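Local coordinates for pollen-specific leucine-rich repeat extensin-like protein 1 (Arabidopsis thaliana, PDB 6TME) that binds the signalling peptide RALF4 through its leucine-rich repeat domain and probably takes part in cell-wall signalling during pollen tube growth, at residues A[51-55]-A[107-112]; A[78-83]-A[93-99]; A[120-126]-A[144-150]; A[194-200]-A[216-222]. Numbering follows the deposited sequence.

Overall arrangement
The four contacts run along one leucine-rich repeat solenoid from its N-terminal cap toward its middle. Contact 1 packs helix 43-56 on the loop 107-112 and is mainly apolar. It touches contact 2, the cap hairpin, where Leu51 and Trp54 lie on Val80, Ile97 and Leu99, and contact 3, where Trp54 meets Phe121. Contacts 2 and 3, both largely buried, share one sheet; contact 2 is joined by backbone bonds and apolar packing, whereas contact 3 adds a polar side-chain network toward RALF4. Contact 4, about 17 Å from contact 3 between centres, repeats its asparagine ladder but reaches an exposed edge at Arg198 and Lys221. Contacts 2, 3 and 4 also meet RALF4; contact 1 does not.

Contact 1. Residues A[51-55]-A[107-112]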
# COMPACT_ATOMS: atom_id res chain seq x y z
N LEU A 51 13.04 7.06 -25.19
CA LEU A 51 11.63 7.39 -25.33
C LEU A 51 11.10 6.95 -26.69
O LEU A 51 9.93 6.55 -26.79
CB LEU A 51 11.40 8.88 -25.13
CG LEU A 51 11.67 9.36 -23.70
CD1 LEU A 51 11.81 10.90 -23.68
CD2 LEU A 51 10.61 8.87 -22.72
N GLN A 52 11.93 7.01 -27.73
CA GLN A 52 11.50 6.51 -29.04
C GLN A 52 11.37 4.99 -29.04
O GLN A 52 10.48 4.44 -29.69
CB GLN A 52 12.45 6.97 -30.16
CG GLN A 52 12.36 8.46 -30.54
CD GLN A 52 10.95 8.87 -30.95
OE1 GLN A 52 10.26 8.12 -31.63
NE2 GLN A 52 10.51 10.06 -30.54
N ALA A 53 12.26 4.28 -28.32
CA ALA A 53 12.08 2.83 -28.20
C ALA A 53 10.78 2.52 -27.46
O ALA A 53 10.10 1.54 -27.79
CB ALA A 53 13.27 2.19 -27.50
N TRP A 54 10.40 3.35 -26.49
CA TRP A 54 9.17 3.12 -25.74
C TRP A 54 7.94 3.37 -26.61
O TRP A 54 7.01 2.54 -26.64
CB TRP A 54 9.14 4.01 -24.49
CG TRP A 54 8.24 3.51 -23.40
CD1 TRP A 54 7.57 2.32 -23.35
CD2 TRP A 54 7.90 4.21 -22.19
NE1 TRP A 54 6.83 2.23 -22.20
CE2 TRP A 54 7.02 3.37 -21.46
CE3 TRP A 54 8.24 5.46 -21.65
CZ2 TRP A 54 6.48 3.75 -20.23
CZ3 TRP A 54 7.71 5.83 -20.42
CH2 TRP A 54 6.84 4.98 -19.72
N LYS A 55 7.93 4.48 -27.34
CA LYS A 55 6.83 4.80 -28.25
C LYS A 55 6.63 3.72 -29.31
O LYS A 55 5.49 3.44 -29.70
CB LYS A 55 7.09 6.16 -28.90
CG LYS A 55 6.01 6.64 -29.87
CD LYS A 55 6.46 7.92 -30.57
CE LYS A 55 5.32 8.61 -31.35
NZ LYS A 55 5.86 9.80 -32.11
N TYR A 107 4.42 -2.09 -23.36
CA TYR A 107 5.28 -2.70 -22.36
C TYR A 107 6.47 -1.78 -22.15
O TYR A 107 6.63 -0.77 -22.85
CB TYR A 107 5.74 -4.10 -22.79
CG TYR A 107 6.64 -4.14 -24.01
CD1 TYR A 107 6.13 -4.00 -25.29
CD2 TYR A 107 8.02 -4.33 -23.87
CE1 TYR A 107 6.94 -4.08 -26.41
CE2 TYR A 107 8.85 -4.40 -24.98
CZ TYR A 107 8.29 -4.27 -26.25
OH TYR A 107 9.10 -4.32 -27.37
N LEU A 108 7.31 -2.11 -21.16
CA LEU A 108 8.46 -1.27 -20.86
C LEU A 108 9.71 -1.93 -21.43
O LEU A 108 10.14 -2.97 -20.91
CB LEU A 108 8.63 -1.03 -19.36
CG LEU A 108 7.50 -0.63 -18.40
CD1 LEU A 108 8.08 -0.25 -17.02
CD2 LEU A 108 6.64 0.50 -18.93
N PRO A 109 10.32 -1.36 -22.47
CA PRO A 109 11.45 -2.03 -23.12
C PRO A 109 12.73 -1.84 -22.33
O PRO A 109 12.85 -0.89 -21.53
CB PRO A 109 11.51 -1.34 -24.49
CG PRO A 109 10.94 0.03 -24.26
CD PRO A 109 9.90 -0.13 -23.16
N PRO A 110 13.72 -2.71 -22.54
CA PRO A 110 15.02 -2.56 -21.86
C PRO A 110 15.63 -1.20 -22.02
O PRO A 110 16.35 -0.75 -21.12
CB PRO A 110 15.89 -3.63 -22.53
CG PRO A 110 14.93 -4.62 -23.07
CD PRO A 110 13.73 -3.84 -23.48
N GLU A 111 15.36 -0.53 -23.15
CA GLU A 111 16.02 0.74 -23.45
C GLU A 111 15.67 1.82 -22.43
O GLU A 111 16.43 2.78 -22.29
CB GLU A 111 15.66 1.20 -24.87
CG GLU A 111 16.36 0.45 -25.99
CD GLU A 111 15.81 -0.97 -26.22
OE1 GLU A 111 14.78 -1.35 -25.61
OE2 GLU A 111 16.42 -1.71 -27.02
N LEU A 112 14.56 1.67 -21.70
CA LEU A 112 14.25 2.63 -20.65
C LEU A 112 15.37 2.68 -19.61
O LEU A 112 15.48 3.68 -18.89
CB LEU A 112 12.91 2.27 -19.98
CG LEU A 112 11.71 2.41 -20.93
CD1 LEU A 112 10.39 2.08 -20.28
CD2 LEU A 112 11.67 3.80 -21.55
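Leu51, at the start of the segment on helix 43-56, turns its CA-CB bond away from residues 107-112 and packs instead on Tyr77 and Ile97. Two residues on, Ala53 points at the loop: its CB lies 3.7 Å from CB of Glu111, and its carbonyl O sits 3.9 Å from CG of Pro109. In the backbone register the CA atoms of Ala53 and Glu111 are 6.5 Å apart and those of Trp54 and Pro109 6.2 Å. Trp54 makes most of the contact. Its chi1 near -158° (t) swings the indole from a sideways CA-CB bond over the loop, where Leu112 CD1 lies over the face of the five-membered ring, 3.8 Å from the centroid and 11° off the normal, a CH-pi contact. Trp54 CD1 approaches Pro109 CD at 3.4 Å, and Trp54 CZ2 meets Leu108 CD2 at 3.5 Å. At the ring edge, Trp54 NE1 gives a weak hydrogen bond to Tyr107 O (3.1 Å, 121° at the hydrogen). Phe58, edge-to-face, and Phe128 extend the aromatic surroundings of the indole, which also touches Ile97 and Leu99, so the cap helix is fitted to the first repeats. With one bent hydrogen bond as the sole polar link across the two segments, the contact depends chiefly on the shape and apolar character of the indole, whose polar NH is directed to a backbone carbonyl.

Contact 2. Residues A[78-83]-A[93-99]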
# COMPACT_ATOMS: atom_id res chain seq x y z
N LYS A 78 5.17 15.19 -23.97
CA LYS A 78 4.13 15.14 -22.95
C LYS A 78 4.37 13.96 -22.01
O LYS A 78 4.53 12.83 -22.46
CB LYS A 78 2.75 15.01 -23.59
CG LYS A 78 1.63 15.06 -22.55
CD LYS A 78 0.25 15.18 -23.15
CE LYS A 78 -0.80 15.32 -22.05
NZ LYS A 78 -2.20 15.25 -22.56
N GLY A 79 4.37 14.24 -20.70
CA GLY A 79 4.62 13.23 -19.68
C GLY A 79 6.07 13.07 -19.31
O GLY A 79 6.38 12.28 -18.40
N VAL A 80 6.96 13.82 -19.96
CA VAL A 80 8.39 13.78 -19.68
C VAL A 80 8.74 15.09 -18.97
O VAL A 80 8.35 16.17 -19.42
CB VAL A 80 9.20 13.59 -20.97
CG1 VAL A 80 10.69 13.57 -20.67
CG2 VAL A 80 8.76 12.30 -21.68
N PHE A 81 9.48 15.00 -17.87
CA PHE A 81 9.70 16.17 -17.03
C PHE A 81 11.18 16.34 -16.77
O PHE A 81 11.83 15.47 -16.19
CB PHE A 81 8.90 16.06 -15.73
CG PHE A 81 7.40 16.09 -15.96
CD1 PHE A 81 6.70 17.29 -15.94
CD2 PHE A 81 6.70 14.92 -16.24
CE1 PHE A 81 5.33 17.34 -16.16
CE2 PHE A 81 5.33 14.95 -16.47
CZ PHE A 81 4.64 16.17 -16.42
N CYS A 82 11.72 17.47 -17.20
CA CYS A 82 13.15 17.75 -17.13
C CYS A 82 13.43 18.63 -15.92
O CYS A 82 12.52 19.18 -15.29
CB CYS A 82 13.65 18.40 -18.43
SG CYS A 82 13.79 17.25 -19.84
N ALA A 83 14.71 18.74 -15.59
CA ALA A 83 15.16 19.39 -14.36
C ALA A 83 16.67 19.59 -14.45
O ALA A 83 17.33 18.96 -15.27
CB ALA A 83 14.81 18.55 -13.12
N VAL A 93 18.49 17.43 -17.50
CA VAL A 93 18.29 15.98 -17.48
C VAL A 93 16.80 15.67 -17.45
O VAL A 93 15.98 16.48 -17.00
CB VAL A 93 18.99 15.29 -16.28
CG1 VAL A 93 20.48 15.63 -16.22
CG2 VAL A 93 18.29 15.63 -14.96
N VAL A 94 16.45 14.48 -17.94
CA VAL A 94 15.10 13.93 -17.79
C VAL A 94 15.03 13.29 -16.40
O VAL A 94 15.68 12.27 -16.14
CB VAL A 94 14.76 12.91 -18.89
CG1 VAL A 94 13.45 12.20 -18.57
CG2 VAL A 94 14.68 13.60 -20.26
N ALA A 95 14.25 13.89 -15.52
CA ALA A 95 14.22 13.52 -14.11
C ALA A 95 12.93 12.82 -13.73
O ALA A 95 12.87 12.20 -12.66
CB ALA A 95 14.39 14.76 -13.21
N GLY A 96 11.92 12.91 -14.58
CA GLY A 96 10.62 12.39 -14.23
C GLY A 96 9.82 11.95 -15.43
O GLY A 96 9.93 12.52 -16.52
N ILE A 97 9.04 10.90 -15.23
CA ILE A 97 8.08 10.42 -16.20
C ILE A 97 6.76 10.33 -15.47
O ILE A 97 6.70 9.82 -14.35
CB ILE A 97 8.51 9.05 -16.75
CG1 ILE A 97 9.85 9.18 -17.47
CG2 ILE A 97 7.39 8.47 -17.61
CD1 ILE A 97 9.77 9.82 -18.83
N ASP A 98 5.71 10.88 -16.06
CA ASP A 98 4.39 10.83 -15.44
C ASP A 98 3.36 10.72 -16.55
O ASP A 98 3.06 11.71 -17.21
CB ASP A 98 4.12 12.03 -14.55
CG ASP A 98 2.87 11.85 -13.69
OD1 ASP A 98 1.97 11.05 -14.07
OD2 ASP A 98 2.78 12.50 -12.62
N LEU A 99 2.83 9.50 -16.72
CA LEU A 99 1.77 9.16 -17.66
C LEU A 99 0.51 8.68 -16.94
O LEU A 99 -0.28 7.92 -17.51
CB LEU A 99 2.27 8.09 -18.64
CG LEU A 99 3.52 8.49 -19.45
CD1 LEU A 99 4.13 7.30 -20.25
CD2 LEU A 99 3.18 9.67 -20.37
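Backbone hydrogen bonds form the main framework between strands 80-83 and 93-98, which pair antiparallel but strongly twisted, their directions 132° apart and their axes 4.4 Å apart at closest approach. Asp98 N donates to Gly79 O (2.8 Å), Phe81 N to Gly96 O (2.9 Å), and Ala83 and Val93 exchange a pair, Ala83 N to Val93 O at 3.0 Å and Val93 N to Ala83 O at 2.9 Å. Phe81 O accepts from Ala95 N (3.0 Å) and, weakly, from Gly96 N (3.0 Å), so two residues face one: a classic beta bulge. CA-H...O contacts join Ile97 CA to Gly79 O (3.3 Å) and Cys82 CA to Val93 O (3.1 Å).

Apolar packing gathers Val80, Cys82, Val94 and Ile97 on the face turned to helix 43-56, with Val80 CG1 on Val94 CG1 at 3.7 Å and Cys82 SG on Val94 CG2 at 3.8 Å. Gly79, at phi 90°, leaves room for Leu99 CD2, 3.9 Å from its CA. A disulfide ties Cys82 to Cys75. Toward RALF4, Phe81 and Ala83 pack on its side chains, while Asp98 OD2 hydrogen-bonds its backbone. This is the beta hairpin of an N-terminal leucine-rich repeat cap, opening the sheet that the solenoid continues.

Contact 3. Residues A[120-126]-A[144-150]; sequences LFHVNSN and EFDVSNN
Two neighbouring leucine-rich repeats meet here in parallel, strand 120-122 beside strand 144-146 in the long sheet of the solenoid, in register throughout from Leu120-Glu144 to Asn126-Asn150. The strand axes come within 4.9 Å at 14°, and CA-CA distances stay between 4.8 and 5.3 Å. Phe121 N donates to Glu144 O (3.0 Å), Asp146 N to Phe121 O (2.9 Å) and Val123 N to Asp146 O (2.9 Å); past the strands, Ser125 N donates to Ser148 O (3.1 Å). Ser125 and Asn149 take positive phi (59° and 65°), turning both chains alike. Asn150 ND2 bonds Val123 O (2.8 Å) and its own Val147 O (3.2 Å), while Asp146 OD1 accepts Ser148 N (3.0 Å) in an Asx turn.

Inside, Phe121 and Phe145, both chi1 t, lie near parallel but slid apart, centroids 5.2 Å apart; Val123 CG2 meets Val147 CG1 at 3.8 Å. On the sheet's other face, His122 (m) donates from NE2 to Glu144 OE1 at 2.6 Å; in the turns beyond the strands, Asn124 ND2 donates to Ser148 OG at 2.6 Å. Glu144 OE2, Asp146 OD2 and Ser125 OG hydrogen-bond RALF4. Stacked strands and an asparagine ladder typify the leucine-rich repeat solenoid, its sheet face here serving as peptide-binding surface.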
# COMPACT_ATOMS: atom_id res chain seq x y z
N LEU A 120 11.53 9.93 -10.64
CA LEU A 120 10.09 9.87 -10.49
C LEU A 120 9.53 9.13 -11.68
O LEU A 120 9.79 9.50 -12.83
CB LEU A 120 9.51 11.27 -10.37
CG LEU A 120 8.02 11.49 -10.18
CD1 LEU A 120 7.93 12.79 -9.42
CD2 LEU A 120 7.27 11.58 -11.54
N PHE A 121 8.76 8.07 -11.41
CA PHE A 121 8.16 7.28 -12.49
C PHE A 121 6.72 6.95 -12.09
O PHE A 121 6.48 6.06 -11.25
CB PHE A 121 9.01 6.04 -12.74
CG PHE A 121 8.61 5.27 -13.96
CD1 PHE A 121 9.11 5.61 -15.22
CD2 PHE A 121 7.73 4.21 -13.86
CE1 PHE A 121 8.74 4.90 -16.35
CE2 PHE A 121 7.37 3.48 -14.99
CZ PHE A 121 7.87 3.84 -16.24
N HIS A 122 5.76 7.68 -12.67
CA HIS A 122 4.34 7.51 -12.38
C HIS A 122 3.64 7.03 -13.64
O HIS A 122 3.54 7.78 -14.61
CB HIS A 122 3.71 8.82 -11.89
CG HIS A 122 4.32 9.38 -10.64
ND1 HIS A 122 4.05 10.65 -10.19
CD2 HIS A 122 5.19 8.84 -9.75
CE1 HIS A 122 4.73 10.88 -9.08
NE2 HIS A 122 5.44 9.80 -8.80
N VAL A 123 3.15 5.78 -13.65
CA VAL A 123 2.35 5.30 -14.77
C VAL A 123 1.08 4.62 -14.28
O VAL A 123 0.61 3.65 -14.88
CB VAL A 123 3.16 4.36 -15.72
CG1 VAL A 123 4.26 5.18 -16.48
CG2 VAL A 123 3.78 3.21 -14.98
N ASN A 124 0.47 5.17 -13.22
CA ASN A 124 -0.79 4.64 -12.72
C ASN A 124 -1.87 4.62 -13.80
O ASN A 124 -2.02 5.58 -14.57
CB ASN A 124 -1.31 5.45 -11.54
CG ASN A 124 -2.78 5.07 -11.17
OD1 ASN A 124 -3.72 5.57 -11.76
ND2 ASN A 124 -2.94 4.14 -10.23
N SER A 125 -2.63 3.53 -13.82
CA SER A 125 -3.80 3.37 -14.69
C SER A 125 -3.42 3.48 -16.16
O SER A 125 -3.95 4.29 -16.92
CB SER A 125 -4.91 4.38 -14.34
OG SER A 125 -5.38 4.17 -13.01
N ASN A 126 -2.46 2.66 -16.56
CA ASN A 126 -2.19 2.39 -17.97
C ASN A 126 -2.43 0.91 -18.21
O ASN A 126 -2.88 0.18 -17.33
CB ASN A 126 -0.77 2.81 -18.35
CG ASN A 126 -0.66 4.32 -18.55
OD1 ASN A 126 -0.94 4.84 -19.64
ND2 ASN A 126 -0.28 5.03 -17.50
N GLU A 144 10.55 7.21 -6.31
CA GLU A 144 9.12 6.90 -6.28
C GLU A 144 8.75 6.21 -7.58
O GLU A 144 8.82 6.81 -8.66
CB GLU A 144 8.24 8.14 -6.07
CG GLU A 144 8.61 9.38 -6.85
CD GLU A 144 7.81 10.62 -6.42
OE1 GLU A 144 6.58 10.69 -6.68
OE2 GLU A 144 8.42 11.51 -5.80
N PHE A 145 8.29 4.98 -7.46
CA PHE A 145 8.00 4.10 -8.58
C PHE A 145 6.57 3.64 -8.42
O PHE A 145 6.24 2.95 -7.44
CB PHE A 145 8.96 2.90 -8.57
CG PHE A 145 8.99 2.15 -9.85
CD1 PHE A 145 9.67 2.67 -10.96
CD2 PHE A 145 8.39 0.90 -9.95
CE1 PHE A 145 9.71 1.96 -12.16
CE2 PHE A 145 8.43 0.18 -11.14
CZ PHE A 145 9.08 0.71 -12.25
N ASP A 146 5.71 4.03 -9.34
CA ASP A 146 4.29 3.77 -9.22
C ASP A 146 3.86 3.13 -10.53
O ASP A 146 3.69 3.83 -11.54
CB ASP A 146 3.50 5.05 -8.93
CG ASP A 146 1.99 4.81 -8.80
OD1 ASP A 146 1.55 3.63 -8.74
OD2 ASP A 146 1.23 5.81 -8.76
N VAL A 147 3.74 1.80 -10.52
CA VAL A 147 3.16 1.07 -11.63
C VAL A 147 1.77 0.52 -11.29
O VAL A 147 1.31 -0.43 -11.90
CB VAL A 147 4.12 -0.04 -12.12
CG1 VAL A 147 5.40 0.61 -12.75
CG2 VAL A 147 4.49 -0.99 -10.98
N SER A 148 1.08 1.15 -10.34
CA SER A 148 -0.22 0.65 -9.91
C SER A 148 -1.23 0.63 -11.06
O SER A 148 -1.23 1.51 -11.93
CB SER A 148 -0.76 1.50 -8.76
OG SER A 148 -0.93 2.85 -9.14
N ASN A 149 -2.08 -0.40 -11.06
CA ASN A 149 -3.23 -0.51 -11.97
C ASN A 149 -2.79 -0.61 -13.43
O ASN A 149 -3.16 0.19 -14.28
CB ASN A 149 -4.22 0.65 -11.77
CG ASN A 149 -5.50 0.42 -12.52
OD1 ASN A 149 -5.85 -0.73 -12.85
ND2 ASN A 149 -6.22 1.50 -12.82
N ASN A 150 -2.00 -1.64 -13.70
CA ASN A 150 -1.51 -1.90 -15.04
C ASN A 150 -1.76 -3.38 -15.34
O ASN A 150 -2.61 -4.04 -14.73
CB ASN A 150 -0.04 -1.49 -15.13
CG ASN A 150 0.12 -0.05 -15.59
OD1 ASN A 150 -0.00 0.24 -16.77
ND2 ASN A 150 0.40 0.86 -14.65

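Contact 4. Residues A[194-200]-A[216-222]. With EDO (1,2-ethanediol), chain U.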
# COMPACT_ATOMS: atom_id res chain seq x y z
N LEU A 194 1.10 -3.25 -1.99
CA LEU A 194 1.12 -4.54 -2.66
C LEU A 194 -0.27 -5.05 -2.98
O LEU A 194 -0.40 -6.07 -3.65
CB LEU A 194 1.84 -5.59 -1.80
CG LEU A 194 3.15 -5.18 -1.15
CD1 LEU A 194 3.45 -6.15 -0.02
CD2 LEU A 194 4.29 -5.15 -2.18
N ASN A 195 -1.32 -4.35 -2.55
CA ASN A 195 -2.65 -4.91 -2.52
C ASN A 195 -3.13 -5.26 -3.92
O ASN A 195 -2.63 -4.73 -4.93
CB ASN A 195 -3.64 -3.96 -1.84
CG ASN A 195 -3.71 -2.58 -2.52
OD1 ASN A 195 -2.86 -1.71 -2.31
ND2 ASN A 195 -4.74 -2.39 -3.33
N ASN A 196 -4.08 -6.19 -3.98
CA ASN A 196 -4.74 -6.58 -5.23
C ASN A 196 -3.73 -7.10 -6.25
O ASN A 196 -3.63 -6.62 -7.39
CB ASN A 196 -5.56 -5.43 -5.81
CG ASN A 196 -6.79 -5.14 -5.01
OD1 ASN A 196 -6.74 -4.45 -3.98
ND2 ASN A 196 -7.92 -5.66 -5.47
N ASN A 197 -2.97 -8.08 -5.81
CA ASN A 197 -2.12 -8.85 -6.69
C ASN A 197 -2.48 -10.32 -6.46
O ASN A 197 -3.57 -10.66 -6.00
CB ASN A 197 -0.64 -8.51 -6.43
CG ASN A 197 -0.22 -7.27 -7.18
OD1 ASN A 197 0.00 -7.33 -8.39
ND2 ASN A 197 -0.17 -6.14 -6.48
N ARG A 198 -1.55 -11.21 -6.76
CA ARG A 198 -1.75 -12.61 -6.46
C ARG A 198 -0.56 -13.16 -5.69
O ARG A 198 -0.17 -14.31 -5.87
CB ARG A 198 -2.00 -13.39 -7.75
CG ARG A 198 -3.33 -13.05 -8.38
CD ARG A 198 -4.49 -13.64 -7.55
NE ARG A 198 -4.90 -14.96 -8.04
CZ ARG A 198 -5.98 -15.63 -7.66
NH1 ARG A 198 -6.80 -15.12 -6.74
NH2 ARG A 198 -6.25 -16.81 -8.19
N PHE A 199 0.02 -12.36 -4.80
CA PHE A 199 1.06 -12.86 -3.91
C PHE A 199 0.53 -13.96 -3.00
O PHE A 199 -0.64 -13.97 -2.61
CB PHE A 199 1.64 -11.73 -3.06
CG PHE A 199 2.35 -10.68 -3.86
CD1 PHE A 199 3.42 -11.03 -4.68
CD2 PHE A 199 1.95 -9.35 -3.80
CE1 PHE A 199 4.09 -10.06 -5.45
CE2 PHE A 199 2.61 -8.37 -4.56
CZ PHE A 199 3.68 -8.73 -5.38
N GLU A 200 1.42 -14.88 -2.63
CA GLU A 200 1.09 -16.07 -1.86
C GLU A 200 2.09 -16.26 -0.72
O GLU A 200 3.04 -15.49 -0.54
CB GLU A 200 1.06 -17.31 -2.76
CG GLU A 200 -0.28 -17.55 -3.45
CD GLU A 200 -0.46 -19.01 -3.89
OE1 GLU A 200 0.54 -19.64 -4.32
OE2 GLU A 200 -1.60 -19.53 -3.78
N THR A 216 0.32 -1.94 2.54
CA THR A 216 -0.90 -2.65 2.19
C THR A 216 -0.58 -4.02 1.61
O THR A 216 0.29 -4.15 0.72
CB THR A 216 -1.78 -1.85 1.21
OG1 THR A 216 -1.15 -1.70 -0.07
CG2 THR A 216 -2.11 -0.47 1.81
N PHE A 217 -1.25 -5.05 2.14
CA PHE A 217 -1.23 -6.44 1.66
C PHE A 217 -2.59 -6.89 1.15
O PHE A 217 -2.72 -8.05 0.73
CB PHE A 217 -0.84 -7.42 2.77
CG PHE A 217 0.48 -7.18 3.39
CD1 PHE A 217 1.62 -7.79 2.88
CD2 PHE A 217 0.58 -6.40 4.53
CE1 PHE A 217 2.86 -7.59 3.47
CE2 PHE A 217 1.81 -6.18 5.12
CZ PHE A 217 2.96 -6.78 4.59
N ALA A 218 -3.62 -6.04 1.25
CA ALA A 218 -5.00 -6.44 1.01
C ALA A 218 -5.15 -7.20 -0.30
O ALA A 218 -4.43 -6.96 -1.26
CB ALA A 218 -5.89 -5.19 1.00
N HIS A 219 -6.11 -8.14 -0.34
CA HIS A 219 -6.54 -8.82 -1.57
C HIS A 219 -5.38 -9.51 -2.29
O HIS A 219 -5.10 -9.30 -3.48
CB HIS A 219 -7.26 -7.85 -2.50
CG HIS A 219 -8.49 -7.27 -1.88
ND1 HIS A 219 -9.46 -8.05 -1.29
CD2 HIS A 219 -8.90 -5.99 -1.73
CE1 HIS A 219 -10.41 -7.28 -0.81
NE2 HIS A 219 -10.10 -6.02 -1.06
N ASN A 220 -4.68 -10.35 -1.53
CA ASN A 220 -3.72 -11.28 -2.11
C ASN A 220 -4.12 -12.67 -1.61
O ASN A 220 -5.24 -12.88 -1.13
CB ASN A 220 -2.30 -10.84 -1.74
CG ASN A 220 -1.83 -9.71 -2.61
OD1 ASN A 220 -1.52 -9.92 -3.79
ND2 ASN A 220 -1.80 -8.49 -2.04
N LYS A 221 -3.19 -13.62 -1.69
CA LYS A 221 -3.39 -14.94 -1.11
C LYS A 221 -2.27 -15.26 -0.13
O LYS A 221 -1.68 -16.32 -0.14
CB LYS A 221 -3.51 -16.02 -2.20
CG LYS A 221 -4.78 -15.88 -3.08
CD LYS A 221 -6.07 -16.29 -2.33
CE LYS A 221 -6.75 -17.56 -2.90
NZ LYS A 221 -7.31 -18.50 -1.83
N PHE A 222 -1.97 -14.29 0.73
CA PHE A 222 -1.07 -14.52 1.85
C PHE A 222 -1.70 -15.46 2.87
O PHE A 222 -2.90 -15.40 3.14
CB PHE A 222 -0.73 -13.20 2.52
CG PHE A 222 0.18 -12.34 1.71
CD1 PHE A 222 1.52 -12.67 1.58
CD2 PHE A 222 -0.30 -11.18 1.11
CE1 PHE A 222 2.37 -11.86 0.84
CE2 PHE A 222 0.53 -10.37 0.38
CZ PHE A 222 1.88 -10.70 0.24
C1 EDO U . -10.26 -16.36 -5.80
O1 EDO U . -9.93 -16.29 -4.40
C2 EDO U . -10.21 -17.80 -6.31
O2 EDO U . -8.84 -18.16 -6.57
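Leu194 N is satisfied by Thr216 O at 3.0 Å, with a weak second bond to Thr216 OG1 at 3.3 Å. That hydroxyl in turn donates to Asn195 OD1 (2.8 Å), while Asn195 ND2 bonds Asn196 OD1 (2.9 Å) and the backbone of RALF4. Asn196 N finds Ala218 O at 2.8 Å.

Asn220 ND2 reaches across to Leu194 O (3.2 Å) and back to Phe217 O (3.0 Å), and Asn197 ND2 likewise serves Leu194 O (2.8 Å) and, in the preceding repeat, Ile171 O. These repeated bonds make the asparagine ladder of leucine-rich repeats, in which each turn's asparagine closes its own loop and grips the carbonyl of the one before. Asn220 OD1, less surely placed, accepts Phe199 N at 3.1 Å, and Asn244 repeats the pattern one repeat on, its OD1 taking Phe222 N.

Beyond the turn, Lys221 N donates to Phe199 O at 2.7 Å. Apolar contacts flank this network, with Phe199 CB 3.5 Å from Phe222 CZ and Leu194 CD1 3.8 Å from Phe217 CD1. At the exposed end, Arg198 NH2 makes a weak 3.3 Å hydrogen bond to O2 of a 1,2-ethanediol, probably from the crystallisation liquor, whose O1 lies 3.7 Å from Lys221 CE.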